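Side-chain contacts in folylpolyglutamate synthase (FolC) (Helicobacter pylori, PDB 6K8C), which probably adds glutamate to dihydropteroate and to reduced folates at the expense of ATP, in the making of folates and folylpolyglutamates: residues K75-T80 with V130-D135; T61-T66 with R90-G95; F42-A47 with A154-L159; N105-L110 with F122-L127; I50-V53 with G57-S60. All coordinates share one frame; numbering follows the deposited sequence.

Interaction 1 (K75-T80 with V130-D135); sequences KVLHFT and VMLAKD
Leu77, on strand 76-79, presses into the C-terminal end of helix 121-132 at Leu132 and Ala133, a worked case of helix-on-sheet packing in the P-loop-type α/β domain of a Mur ligase relative. The tight part is here. The first torsion of Leu77 sets CG anti to the backbone N (chi1 -171°), which carries the isobutyl end out from the strand, and CD1 runs into Leu132 CB at 3.4 Å, closer than two carbons usually come. The two leucines meet at a slant. Nearer the backbone, Leu77 CB rests on Ala133 CB at 3.9 Å, at the point where the chain leaves helical geometry. Leu132 also touches Val102 and Leu103 of helix 100-110, and Leu77 has Leu139 of strand 138-142 beside it, so this side is largely apolar. The other side of the contact is looser and lies at the surface. Lys75 and Asp135 are both exposed, and their charged ends do not pair: Lys75 NZ stays 5.9 Å from Asp135 OD2. The ammonium turns instead to the backbone, with the bent lysine chain bringing CD to 3.7 Å from Asp135 O. Lys75 NZ donates to that same Asp135 O over 3.3 Å, at a C=O···N angle of 152° and only slightly tilted from the carbonyl plane.

Interaction 2 (T61-T66 with R90-G95); sequences TGRFLT and RFFLNG
The guanidinium of Arg63 lies flat on one face of the Phe92 ring, the two planes only 8° apart and their centres 3.9 Å from each other. The overlap is offset toward one side of the ring: NH1 hangs 3.4 Å from CD1 of Phe92, CZ stands close to its CG, and NH2 reaches back over its CB. Arg63 CD contributes a CH-pi contact from the same face, 4.0 Å from the Phe92 centroid, so the cation-pi and CH-pi contacts share one face of the ring. Two successive bends in the arginine, at chi2 (60°) and chi3 (58°), fold the chain so that its flat end can lie parallel to the ring. Seen in the fold, this is helix 58-70, which follows the P-loop, laid against the sheet where strand 91-93 runs antiparallel to strand 76-79. From the latter strand His78 takes part: its ND1 is hydrogen-bonded to Arg63 NE, which restrains the rotation of the guanidinium while Phe92 backs its face. Thr66, one helical turn on, meets the same ring differently, its CG2 arriving at the edge, 4.0 Å from Phe92 CD2. The hydroxyl of Thr66 is turned into its own helix, where OG1 donates to Gly62 O over 2.8 Å; Thr66 N bonds to that oxygen from the opposite face of the carbonyl plane.

Interaction 3 (F42-A47 with A154-L159); sequences FFEIQA and ALKKTL
Lys156 NZ and Glu44 OE1 meet at 3.4 Å in a salt bridge whose hydrogen bond is weak. The two side chains converge at a slant from separate loops. Lys156 is stretched out beyond CG, every later torsion near anti, and delivers its ammonium like an arm; Glu44 starts with CG anti to the backbone N (chi1 -172°) and then bends at chi2, which turns the carboxylate toward the lysine. Only one carboxylate oxygen engages: beyond NZ, the next approach is Lys156 CE to Glu44 OE1 at 4.1 Å. Deeper in, Ile45 CG2 and Leu155 CD2 remain 4.8 Å apart, but both side chains lean on Val130 of helix 121-132 and on Tyr35 of helix 28-41. The loops lead into strands 48-53 and 159-162, parallel neighbours of the domain's main sheet, and Thr158 is already bonded through its backbone to Val49. The bridge thus spans the entrance to two adjacent strands. Because both partners are exposed, solvent probably screens much of the attraction, and the long, weak bond adds little direction to it; the pair is best read as a modest electrostatic link between two surface loops.

Interaction 4 (N105-L110 with F122-L127); sequences NAHQQL and FEYATL
The helical segments carrying His107 and Tyr124 cross steeply, their directions 109° apart and their axes no closer than 11.2 Å, so long side chains must span the gap. Tyr124 does most of this. With CG anti to the backbone N, its ring leaves helix 121-132 toward helix 100-110 and brings the hydroxyl to the imidazole: Tyr124 OH and His107 ND1 share a hydrogen bond of 2.7 Å, clearly bent at 142°, and the proton may sit on either atom. The phenol oxygen arrives at the edge of the imidazole, near its plane, and the two rings stand almost perpendicular (85°), meeting at their borders without stacking. The far nitrogen, His107 NE2, is hydrogen-bonded to Asn10 O, so the imidazole is held at both nitrogens and its rotation is fixed. Phe15 of helix 12-17 meets the Tyr124 ring edge-to-face and also touches the His107 ring.

Leu110 runs past Tyr124 in the opposite direction. Its CB is 3.5 Å from Tyr124 OH, and farther out Leu110 CD1 lies 3.9 Å from Tyr124 CE1. The same methyl settles on the second helix, 3.9 Å from Leu127 CB, while Phe38, Leu128 and Met131 also touch the leucine. A buried polar bond is thereby set in a surround of apolar and aromatic groups. Such an arrangement fits a layered α/β domain, in which helix 121-132 rests on the central sheet and helix 100-110 crosses its outer side.

Interaction 5 (I50-V53 with G57-S60); sequences IHVV and GKGS
Lys58 begins against Val52: its CB lies 4.0 Å from Val52 CG1, and its CG is equally far from that same methyl. The valine directs CG1 at the first turn of helix 58-70, reaching Lys58 O at 3.9 Å as well. Beyond CG the lysine leaves the side chain of Val52 and follows the strand's backbone, with CD 3.8 Å from Val52 O and 4.1 Å from Val53 C. Bends at chi3 (-65°) and chi4 (-46°) then curl the chain back, and NZ ends in a hydrogen bond to Gly54 O, in the loop joining the strand to the helix. This loop is the P-loop of the family, the usual cradle for the phosphates of ATP. A citrate, probably from the crystallisation liquor, occupies the region: Gly57 N and Ser60 OG are hydrogen-bonded to it, and the side chain of Lys58 comes within about 6 Å, consistent with an anion site. Gly57, at a positive phi of 73°, takes the N-cap position. The lysine thus lies between the end of strand 48-53 and the start of helix 58-70, touching Glu142 of the neighbouring strand 138-142, and Thr163 in the loop that follows strand 159-162, the neighbour on the other side.

In the fold
From the N terminus, interaction 3 opens first, at residues 42-47, and closes last, at 154-159, so its long loop encloses the other four. Interaction 5 comes next and closes at once, from strand 48-53 through the P-loop into helix 58-70. That helix then opens interaction 2, and interaction 1 starts at 75-80 before interaction 2 has closed at 90-95; the two therefore cross, meeting on neighbouring strands 76-79 and 91-93. Interaction 4 lies wholly within the span of interaction 1 and shares helix 121-132 with it. Together they tie the main sheet to helix 58-70 on one side and to helices 121-132 and 100-110 on the other.

Interaction 1 (K75-T80 with V130-D135)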
# COMPACT_ATOMS: atom_id res chain seq x y z
N LYS A 75 9.85 -6.08 -17.56
CA LYS A 75 10.12 -6.64 -16.25
C LYS A 75 10.00 -5.54 -15.21
O LYS A 75 10.66 -4.50 -15.32
CB LYS A 75 11.52 -7.28 -16.22
CG LYS A 75 11.62 -8.56 -17.04
CD LYS A 75 12.91 -9.31 -16.73
CE LYS A 75 13.69 -9.64 -17.99
NZ LYS A 75 15.15 -9.41 -17.82
N VAL A 76 9.15 -5.75 -14.22
CA VAL A 76 8.82 -4.72 -13.24
C VAL A 76 8.82 -5.33 -11.84
O VAL A 76 8.29 -6.42 -11.63
CB VAL A 76 7.44 -4.08 -13.52
CG1 VAL A 76 7.20 -2.89 -12.59
CG2 VAL A 76 7.33 -3.64 -14.98
N LEU A 77 9.39 -4.61 -10.88
CA LEU A 77 9.24 -4.93 -9.47
C LEU A 77 8.45 -3.82 -8.79
O LEU A 77 8.79 -2.64 -8.91
CB LEU A 77 10.60 -5.09 -8.78
CG LEU A 77 10.45 -5.65 -7.36
CD1 LEU A 77 11.57 -6.62 -7.08
CD2 LEU A 77 10.40 -4.56 -6.30
N HIS A 78 7.42 -4.21 -8.05
CA HIS A 78 6.60 -3.29 -7.28
C HIS A 78 6.89 -3.51 -5.80
O HIS A 78 6.61 -4.58 -5.26
CB HIS A 78 5.11 -3.49 -7.57
CG HIS A 78 4.23 -2.49 -6.90
ND1 HIS A 78 2.89 -2.72 -6.67
CD2 HIS A 78 4.49 -1.25 -6.43
CE1 HIS A 78 2.36 -1.65 -6.09
NE2 HIS A 78 3.31 -0.75 -5.93
N PHE A 79 7.45 -2.49 -5.16
CA PHE A 79 7.86 -2.53 -3.77
C PHE A 79 6.84 -1.78 -2.93
O PHE A 79 6.64 -0.58 -3.14
CB PHE A 79 9.25 -1.90 -3.62
CG PHE A 79 9.73 -1.76 -2.21
CD1 PHE A 79 9.91 -2.87 -1.40
CD2 PHE A 79 10.03 -0.50 -1.69
CE1 PHE A 79 10.37 -2.73 -0.11
CE2 PHE A 79 10.49 -0.36 -0.40
CZ PHE A 79 10.66 -1.47 0.39
N THR A 80 6.18 -2.47 -2.00
CA THR A 80 5.13 -1.87 -1.18
C THR A 80 5.40 -2.10 0.29
O THR A 80 6.29 -2.87 0.67
CB THR A 80 3.75 -2.43 -1.54
OG1 THR A 80 3.73 -3.84 -1.28
CG2 THR A 80 3.44 -2.19 -3.01
N VAL A 130 15.91 -3.36 -4.37
CA VAL A 130 16.86 -3.00 -5.42
C VAL A 130 17.61 -4.23 -5.90
O VAL A 130 17.85 -4.39 -7.11
CB VAL A 130 17.82 -1.91 -4.93
CG1 VAL A 130 18.82 -1.53 -6.04
CG2 VAL A 130 17.05 -0.69 -4.45
N MET A 131 18.00 -5.12 -4.98
CA MET A 131 18.67 -6.35 -5.37
C MET A 131 17.77 -7.20 -6.26
O MET A 131 18.21 -7.73 -7.29
CB MET A 131 19.11 -7.14 -4.13
CG MET A 131 20.39 -6.64 -3.49
SD MET A 131 21.86 -6.92 -4.51
CE MET A 131 21.89 -8.71 -4.57
N LEU A 132 16.51 -7.34 -5.86
CA LEU A 132 15.57 -8.16 -6.63
C LEU A 132 15.26 -7.56 -7.99
O LEU A 132 14.88 -8.31 -8.90
CB LEU A 132 14.28 -8.34 -5.84
CG LEU A 132 14.39 -9.19 -4.58
CD1 LEU A 132 13.10 -9.10 -3.77
CD2 LEU A 132 14.70 -10.63 -4.94
N ALA A 133 15.41 -6.25 -8.15
CA ALA A 133 15.07 -5.56 -9.40
C ALA A 133 16.28 -5.31 -10.29
O ALA A 133 16.18 -4.53 -11.24
CB ALA A 133 14.37 -4.23 -9.09
N LYS A 134 17.40 -5.98 -10.01
CA LYS A 134 18.65 -5.75 -10.74
C LYS A 134 18.45 -5.79 -12.26
O LYS A 134 19.02 -4.97 -12.99
CB LYS A 134 19.68 -6.80 -10.32
CG LYS A 134 21.02 -6.71 -11.05
CD LYS A 134 21.82 -8.00 -10.84
CE LYS A 134 23.31 -7.73 -10.75
NZ LYS A 134 23.79 -6.91 -11.89
N ASP A 135 17.66 -6.75 -12.75
CA ASP A 135 17.45 -6.92 -14.18
C ASP A 135 16.06 -6.51 -14.63
O ASP A 135 15.58 -6.98 -15.67
CB ASP A 135 17.72 -8.37 -14.58
CG ASP A 135 19.13 -8.81 -14.28
OD1 ASP A 135 20.07 -8.08 -14.66
OD2 ASP A 135 19.30 -9.87 -13.64

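Interaction 2 (T61-T66 with R90-G95)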
# COMPACT_ATOMS: atom_id res chain seq x y z
N THR A 61 -2.67 2.28 -7.09
CA THR A 61 -2.08 3.08 -8.16
C THR A 61 -0.78 2.44 -8.66
O THR A 61 -0.55 2.31 -9.86
CB THR A 61 -1.80 4.50 -7.69
OG1 THR A 61 -3.01 5.09 -7.20
CG2 THR A 61 -1.24 5.35 -8.83
N GLY A 62 0.08 2.03 -7.73
CA GLY A 62 1.34 1.42 -8.12
C GLY A 62 1.17 0.08 -8.79
O GLY A 62 1.87 -0.24 -9.76
N ARG A 63 0.23 -0.73 -8.30
CA ARG A 63 0.06 -2.06 -8.88
C ARG A 63 -0.61 -1.98 -10.25
O ARG A 63 -0.29 -2.77 -11.14
CB ARG A 63 -0.75 -2.95 -7.93
CG ARG A 63 -0.81 -4.43 -8.35
CD ARG A 63 0.58 -5.08 -8.43
NE ARG A 63 1.27 -5.01 -7.15
CZ ARG A 63 1.08 -5.85 -6.14
NH1 ARG A 63 0.23 -6.87 -6.26
NH2 ARG A 63 1.74 -5.68 -5.01
N PHE A 64 -1.54 -1.04 -10.43
CA PHE A 64 -2.14 -0.81 -11.74
C PHE A 64 -1.07 -0.45 -12.77
O PHE A 64 -1.03 -1.01 -13.87
CB PHE A 64 -3.18 0.31 -11.67
CG PHE A 64 -4.58 -0.16 -11.41
CD1 PHE A 64 -5.10 -1.27 -12.06
CD2 PHE A 64 -5.40 0.54 -10.53
CE1 PHE A 64 -6.40 -1.68 -11.83
CE2 PHE A 64 -6.71 0.13 -10.29
CZ PHE A 64 -7.21 -0.98 -10.94
N LEU A 65 -0.19 0.49 -12.41
CA LEU A 65 0.92 0.84 -13.29
C LEU A 65 1.81 -0.37 -13.57
O LEU A 65 2.19 -0.62 -14.72
CB LEU A 65 1.74 1.97 -12.66
CG LEU A 65 3.02 2.41 -13.39
CD1 LEU A 65 2.71 2.89 -14.80
CD2 LEU A 65 3.73 3.50 -12.61
N THR A 66 2.14 -1.14 -12.52
CA THR A 66 2.94 -2.35 -12.68
C THR A 66 2.30 -3.33 -13.67
O THR A 66 2.98 -3.91 -14.52
CB THR A 66 3.12 -3.03 -11.31
OG1 THR A 66 3.85 -2.16 -10.43
CG2 THR A 66 3.90 -4.35 -11.45
N ARG A 90 5.85 -7.66 0.09
CA ARG A 90 6.41 -6.36 -0.22
C ARG A 90 7.10 -6.32 -1.58
O ARG A 90 7.44 -5.22 -2.04
CB ARG A 90 7.40 -5.95 0.88
CG ARG A 90 6.72 -5.68 2.23
CD ARG A 90 7.72 -5.70 3.38
NE ARG A 90 7.06 -5.57 4.67
CZ ARG A 90 7.06 -4.45 5.39
NH1 ARG A 90 7.69 -3.37 4.95
NH2 ARG A 90 6.43 -4.42 6.56
N PHE A 91 7.31 -7.46 -2.23
CA PHE A 91 8.06 -7.53 -3.48
C PHE A 91 7.23 -8.28 -4.52
O PHE A 91 7.19 -9.51 -4.52
CB PHE A 91 9.42 -8.19 -3.26
CG PHE A 91 10.12 -7.74 -2.01
CD1 PHE A 91 10.93 -6.61 -2.02
CD2 PHE A 91 9.98 -8.44 -0.82
CE1 PHE A 91 11.60 -6.19 -0.87
CE2 PHE A 91 10.63 -8.03 0.33
CZ PHE A 91 11.44 -6.90 0.31
N PHE A 92 6.57 -7.53 -5.39
CA PHE A 92 5.81 -8.08 -6.51
C PHE A 92 6.71 -8.02 -7.73
O PHE A 92 6.98 -6.94 -8.26
CB PHE A 92 4.52 -7.29 -6.73
CG PHE A 92 3.55 -7.92 -7.69
CD1 PHE A 92 2.71 -8.94 -7.28
CD2 PHE A 92 3.46 -7.48 -9.00
CE1 PHE A 92 1.80 -9.51 -8.15
CE2 PHE A 92 2.56 -8.05 -9.89
CZ PHE A 92 1.73 -9.06 -9.46
N LEU A 93 7.22 -9.18 -8.16
CA LEU A 93 8.29 -9.25 -9.14
C LEU A 93 7.82 -10.02 -10.37
O LEU A 93 7.47 -11.20 -10.27
CB LEU A 93 9.53 -9.92 -8.53
CG LEU A 93 10.65 -10.29 -9.50
CD1 LEU A 93 11.25 -9.05 -10.15
CD2 LEU A 93 11.73 -11.10 -8.78
N ASN A 94 7.83 -9.34 -11.52
CA ASN A 94 7.50 -9.95 -12.81
C ASN A 94 6.18 -10.72 -12.74
O ASN A 94 6.07 -11.87 -13.17
CB ASN A 94 8.64 -10.86 -13.29
CG ASN A 94 9.95 -10.10 -13.46
OD1 ASN A 94 9.95 -8.90 -13.75
ND2 ASN A 94 11.07 -10.79 -13.26
N GLY A 95 5.17 -10.07 -12.18
CA GLY A 95 3.81 -10.58 -12.22
C GLY A 95 3.38 -11.43 -11.05
O GLY A 95 2.23 -11.89 -11.04

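Interaction 3 (F42-A47 with A154-L159)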
# COMPACT_ATOMS: atom_id res chain seq x y z
N PHE A 42 27.84 -3.28 -5.07
CA PHE A 42 27.04 -4.09 -5.97
C PHE A 42 26.87 -3.42 -7.33
O PHE A 42 27.64 -3.69 -8.25
CB PHE A 42 25.68 -4.41 -5.34
CG PHE A 42 25.76 -5.41 -4.22
CD1 PHE A 42 25.65 -6.76 -4.49
CD2 PHE A 42 25.97 -5.00 -2.92
CE1 PHE A 42 25.73 -7.69 -3.47
CE2 PHE A 42 26.06 -5.92 -1.90
CZ PHE A 42 25.94 -7.27 -2.17
N PHE A 43 25.87 -2.55 -7.49
CA PHE A 43 25.60 -1.98 -8.80
C PHE A 43 24.73 -0.74 -8.65
O PHE A 43 24.07 -0.52 -7.64
CB PHE A 43 24.92 -3.00 -9.72
CG PHE A 43 23.60 -3.51 -9.20
CD1 PHE A 43 22.43 -2.83 -9.50
CD2 PHE A 43 23.54 -4.66 -8.43
CE1 PHE A 43 21.21 -3.29 -9.03
CE2 PHE A 43 22.33 -5.12 -7.96
CZ PHE A 43 21.16 -4.44 -8.26
N GLU A 44 24.74 0.08 -9.71
CA GLU A 44 23.83 1.20 -9.88
C GLU A 44 22.67 0.70 -10.74
O GLU A 44 22.86 0.41 -11.92
CB GLU A 44 24.54 2.38 -10.53
CG GLU A 44 23.76 3.68 -10.60
CD GLU A 44 24.63 4.87 -10.23
OE1 GLU A 44 24.10 6.00 -10.10
OE2 GLU A 44 25.85 4.68 -10.06
N ILE A 45 21.49 0.57 -10.14
CA ILE A 45 20.37 -0.06 -10.83
C ILE A 45 20.03 0.70 -12.11
O ILE A 45 20.00 1.93 -12.14
CB ILE A 45 19.15 -0.17 -9.88
CG1 ILE A 45 18.02 -0.95 -10.55
CG2 ILE A 45 18.67 1.21 -9.43
CD1 ILE A 45 17.15 -1.73 -9.59
N GLN A 46 19.78 -0.05 -13.19
CA GLN A 46 19.48 0.55 -14.48
C GLN A 46 17.99 0.74 -14.73
O GLN A 46 17.62 1.56 -15.58
CB GLN A 46 20.08 -0.28 -15.61
CG GLN A 46 21.47 -0.80 -15.28
CD GLN A 46 22.04 -1.67 -16.38
OE1 GLN A 46 22.34 -2.85 -16.17
NE2 GLN A 46 22.20 -1.10 -17.56
N ALA A 47 17.14 0.01 -14.02
CA ALA A 47 15.70 0.16 -14.17
C ALA A 47 15.27 1.60 -13.95
O ALA A 47 15.82 2.32 -13.12
CB ALA A 47 14.97 -0.76 -13.19
N ALA A 154 16.47 8.06 -1.70
CA ALA A 154 17.88 8.03 -2.06
C ALA A 154 18.12 7.51 -3.47
O ALA A 154 19.20 7.74 -4.03
CB ALA A 154 18.67 7.18 -1.06
N LEU A 155 17.15 6.81 -4.05
CA LEU A 155 17.32 6.28 -5.40
C LEU A 155 17.01 7.36 -6.43
O LEU A 155 16.11 8.19 -6.23
CB LEU A 155 16.41 5.07 -5.60
CG LEU A 155 16.86 3.72 -5.02
CD1 LEU A 155 16.75 3.70 -3.51
CD2 LEU A 155 16.05 2.60 -5.63
N LYS A 156 17.77 7.38 -7.52
CA LYS A 156 17.47 8.31 -8.59
C LYS A 156 16.13 7.94 -9.22
O LYS A 156 15.83 6.76 -9.42
CB LYS A 156 18.58 8.32 -9.64
CG LYS A 156 19.74 9.25 -9.30
CD LYS A 156 20.89 9.10 -10.28
CE LYS A 156 22.21 9.57 -9.68
NZ LYS A 156 23.36 9.30 -10.58
N LYS A 157 15.33 8.94 -9.52
CA LYS A 157 13.95 8.72 -9.95
C LYS A 157 13.75 9.21 -11.37
O LYS A 157 14.23 10.28 -11.75
CB LYS A 157 12.97 9.41 -9.00
CG LYS A 157 13.24 10.88 -8.76
CD LYS A 157 12.16 11.50 -7.90
CE LYS A 157 12.18 10.90 -6.50
NZ LYS A 157 12.94 11.76 -5.55
N THR A 158 13.06 8.39 -12.16
CA THR A 158 12.58 8.83 -13.46
C THR A 158 11.29 9.64 -13.33
O THR A 158 11.09 10.63 -14.04
CB THR A 158 12.34 7.61 -14.35
OG1 THR A 158 13.52 6.80 -14.36
CG2 THR A 158 12.00 8.03 -15.77
N LEU A 159 10.42 9.23 -12.42
CA LEU A 159 9.08 9.80 -12.33
C LEU A 159 8.58 9.65 -10.91
O LEU A 159 8.84 8.63 -10.27
CB LEU A 159 8.13 9.09 -13.30
CG LEU A 159 6.66 9.46 -13.30
CD1 LEU A 159 6.47 10.83 -13.92
CD2 LEU A 159 5.87 8.40 -14.06

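Interaction 4 (N105-L110 with F122-L127)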
# COMPACT_ATOMS: atom_id res chain seq x y z
N ASN A 105 17.98 -15.58 -1.26
CA ASN A 105 19.24 -15.45 -1.98
C ASN A 105 19.71 -14.00 -2.02
O ASN A 105 20.91 -13.73 -1.87
CB ASN A 105 19.10 -16.02 -3.39
CG ASN A 105 20.30 -15.71 -4.26
OD1 ASN A 105 20.25 -14.80 -5.10
ND2 ASN A 105 21.38 -16.44 -4.06
N ALA A 106 18.80 -13.06 -2.23
CA ALA A 106 19.19 -11.65 -2.19
C ALA A 106 19.69 -11.27 -0.80
O ALA A 106 20.68 -10.54 -0.66
CB ALA A 106 18.00 -10.76 -2.59
N HIS A 107 19.01 -11.75 0.24
CA HIS A 107 19.46 -11.50 1.60
C HIS A 107 20.85 -12.08 1.83
O HIS A 107 21.71 -11.43 2.45
CB HIS A 107 18.46 -12.09 2.59
CG HIS A 107 19.03 -12.31 3.96
ND1 HIS A 107 19.34 -11.28 4.81
CD2 HIS A 107 19.39 -13.45 4.60
CE1 HIS A 107 19.85 -11.76 5.93
NE2 HIS A 107 19.89 -13.08 5.83
N GLN A 108 21.10 -13.30 1.34
CA GLN A 108 22.39 -13.93 1.56
C GLN A 108 23.53 -13.11 0.96
O GLN A 108 24.62 -13.05 1.52
CB GLN A 108 22.39 -15.35 0.99
CG GLN A 108 21.78 -16.39 1.92
CD GLN A 108 22.30 -16.28 3.35
OE1 GLN A 108 23.50 -16.13 3.58
NE2 GLN A 108 21.40 -16.36 4.32
N GLN A 109 23.28 -12.46 -0.18
CA GLN A 109 24.30 -11.61 -0.78
C GLN A 109 24.50 -10.33 0.02
O GLN A 109 25.63 -9.83 0.12
CB GLN A 109 23.93 -11.27 -2.23
CG GLN A 109 23.73 -12.47 -3.13
CD GLN A 109 23.39 -12.07 -4.56
OE1 GLN A 109 22.36 -12.46 -5.10
NE2 GLN A 109 24.27 -11.28 -5.17
N LEU A 110 23.43 -9.77 0.59
CA LEU A 110 23.53 -8.49 1.27
C LEU A 110 24.14 -8.60 2.66
O LEU A 110 24.89 -7.72 3.08
CB LEU A 110 22.14 -7.84 1.39
CG LEU A 110 21.50 -7.24 0.15
CD1 LEU A 110 20.13 -6.68 0.51
CD2 LEU A 110 22.39 -6.14 -0.41
N PHE A 122 13.09 -1.07 7.51
CA PHE A 122 12.60 -0.63 6.21
C PHE A 122 13.74 -0.32 5.25
O PHE A 122 13.60 -0.54 4.04
CB PHE A 122 11.69 0.59 6.37
CG PHE A 122 11.08 1.06 5.07
CD1 PHE A 122 10.10 0.31 4.45
CD2 PHE A 122 11.51 2.23 4.47
CE1 PHE A 122 9.54 0.73 3.25
CE2 PHE A 122 10.95 2.65 3.27
CZ PHE A 122 9.97 1.90 2.66
N GLU A 123 14.87 0.19 5.76
CA GLU A 123 16.02 0.42 4.89
C GLU A 123 16.54 -0.88 4.29
O GLU A 123 16.94 -0.91 3.12
CB GLU A 123 17.12 1.14 5.68
CG GLU A 123 16.77 2.61 5.97
CD GLU A 123 17.67 3.24 7.01
OE1 GLU A 123 18.53 2.54 7.59
OE2 GLU A 123 17.51 4.46 7.25
N TYR A 124 16.52 -1.97 5.06
CA TYR A 124 16.95 -3.26 4.52
C TYR A 124 15.97 -3.78 3.48
O TYR A 124 16.38 -4.35 2.46
CB TYR A 124 17.12 -4.28 5.65
CG TYR A 124 17.91 -5.49 5.22
CD1 TYR A 124 19.23 -5.36 4.79
CD2 TYR A 124 17.34 -6.75 5.22
CE1 TYR A 124 19.96 -6.47 4.39
CE2 TYR A 124 18.07 -7.86 4.83
CZ TYR A 124 19.37 -7.71 4.41
OH TYR A 124 20.09 -8.81 4.01
N ALA A 125 14.66 -3.61 3.73
CA ALA A 125 13.67 -3.98 2.72
C ALA A 125 13.91 -3.24 1.42
O ALA A 125 13.77 -3.81 0.33
CB ALA A 125 12.26 -3.70 3.25
N THR A 126 14.28 -1.96 1.51
CA THR A 126 14.58 -1.17 0.32
C THR A 126 15.75 -1.76 -0.47
O THR A 126 15.68 -1.88 -1.69
CB THR A 126 14.86 0.29 0.71
OG1 THR A 126 13.71 0.84 1.37
CG2 THR A 126 15.17 1.14 -0.52
N LEU A 127 16.83 -2.12 0.22
CA LEU A 127 17.97 -2.73 -0.47
C LEU A 127 17.58 -4.06 -1.09
O LEU A 127 18.03 -4.39 -2.19
CB LEU A 127 19.15 -2.92 0.49
CG LEU A 127 19.84 -1.66 1.03
CD1 LEU A 127 21.09 -2.07 1.82
CD2 LEU A 127 20.20 -0.69 -0.08

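Interaction 5 (I50-V53 with G57-S60)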
# COMPACT_ATOMS: atom_id res chain seq x y z
N ILE A 50 10.07 4.57 -10.52
CA ILE A 50 8.86 5.37 -10.33
C ILE A 50 8.59 5.45 -8.83
O ILE A 50 8.36 4.43 -8.18
CB ILE A 50 7.67 4.78 -11.08
CG1 ILE A 50 7.96 4.74 -12.58
CG2 ILE A 50 6.42 5.61 -10.81
CD1 ILE A 50 8.28 3.37 -13.10
N HIS A 51 8.60 6.67 -8.29
CA HIS A 51 8.43 6.89 -6.86
C HIS A 51 6.96 7.20 -6.58
O HIS A 51 6.45 8.23 -7.01
CB HIS A 51 9.33 8.04 -6.40
CG HIS A 51 9.62 8.06 -4.93
ND1 HIS A 51 10.04 9.19 -4.27
CD2 HIS A 51 9.56 7.08 -4.00
CE1 HIS A 51 10.23 8.91 -2.99
NE2 HIS A 51 9.94 7.64 -2.80
N VAL A 52 6.29 6.31 -5.85
CA VAL A 52 4.89 6.49 -5.49
C VAL A 52 4.82 7.08 -4.09
O VAL A 52 5.26 6.45 -3.12
CB VAL A 52 4.12 5.16 -5.58
CG1 VAL A 52 2.65 5.37 -5.24
CG2 VAL A 52 4.25 4.56 -6.98
N VAL A 53 4.27 8.29 -3.99
CA VAL A 53 4.24 9.07 -2.75
C VAL A 53 2.82 9.56 -2.52
O VAL A 53 2.15 10.00 -3.46
CB VAL A 53 5.22 10.26 -2.82
CG1 VAL A 53 5.08 11.16 -1.60
CG2 VAL A 53 6.66 9.77 -2.95
N GLY A 57 -4.36 5.35 -1.63
CA GLY A 57 -4.30 4.79 -2.97
C GLY A 57 -2.91 4.49 -3.50
O GLY A 57 -2.78 4.27 -4.71
N LYS A 58 -1.88 4.47 -2.66
CA LYS A 58 -0.54 4.14 -3.15
C LYS A 58 -0.50 2.73 -3.71
O LYS A 58 0.04 2.50 -4.80
CB LYS A 58 0.50 4.29 -2.03
CG LYS A 58 0.82 5.75 -1.68
CD LYS A 58 2.15 5.86 -0.94
CE LYS A 58 2.11 5.17 0.41
NZ LYS A 58 0.88 5.51 1.18
N GLY A 59 -1.08 1.77 -2.99
CA GLY A 59 -0.96 0.38 -3.39
C GLY A 59 -1.62 0.08 -4.72
O GLY A 59 -1.02 -0.53 -5.60
N SER A 60 -2.87 0.52 -4.89
CA SER A 60 -3.57 0.21 -6.14
C SER A 60 -3.00 1.00 -7.31
O SER A 60 -2.85 0.46 -8.41
CB SER A 60 -5.07 0.47 -5.99
OG SER A 60 -5.31 1.80 -5.57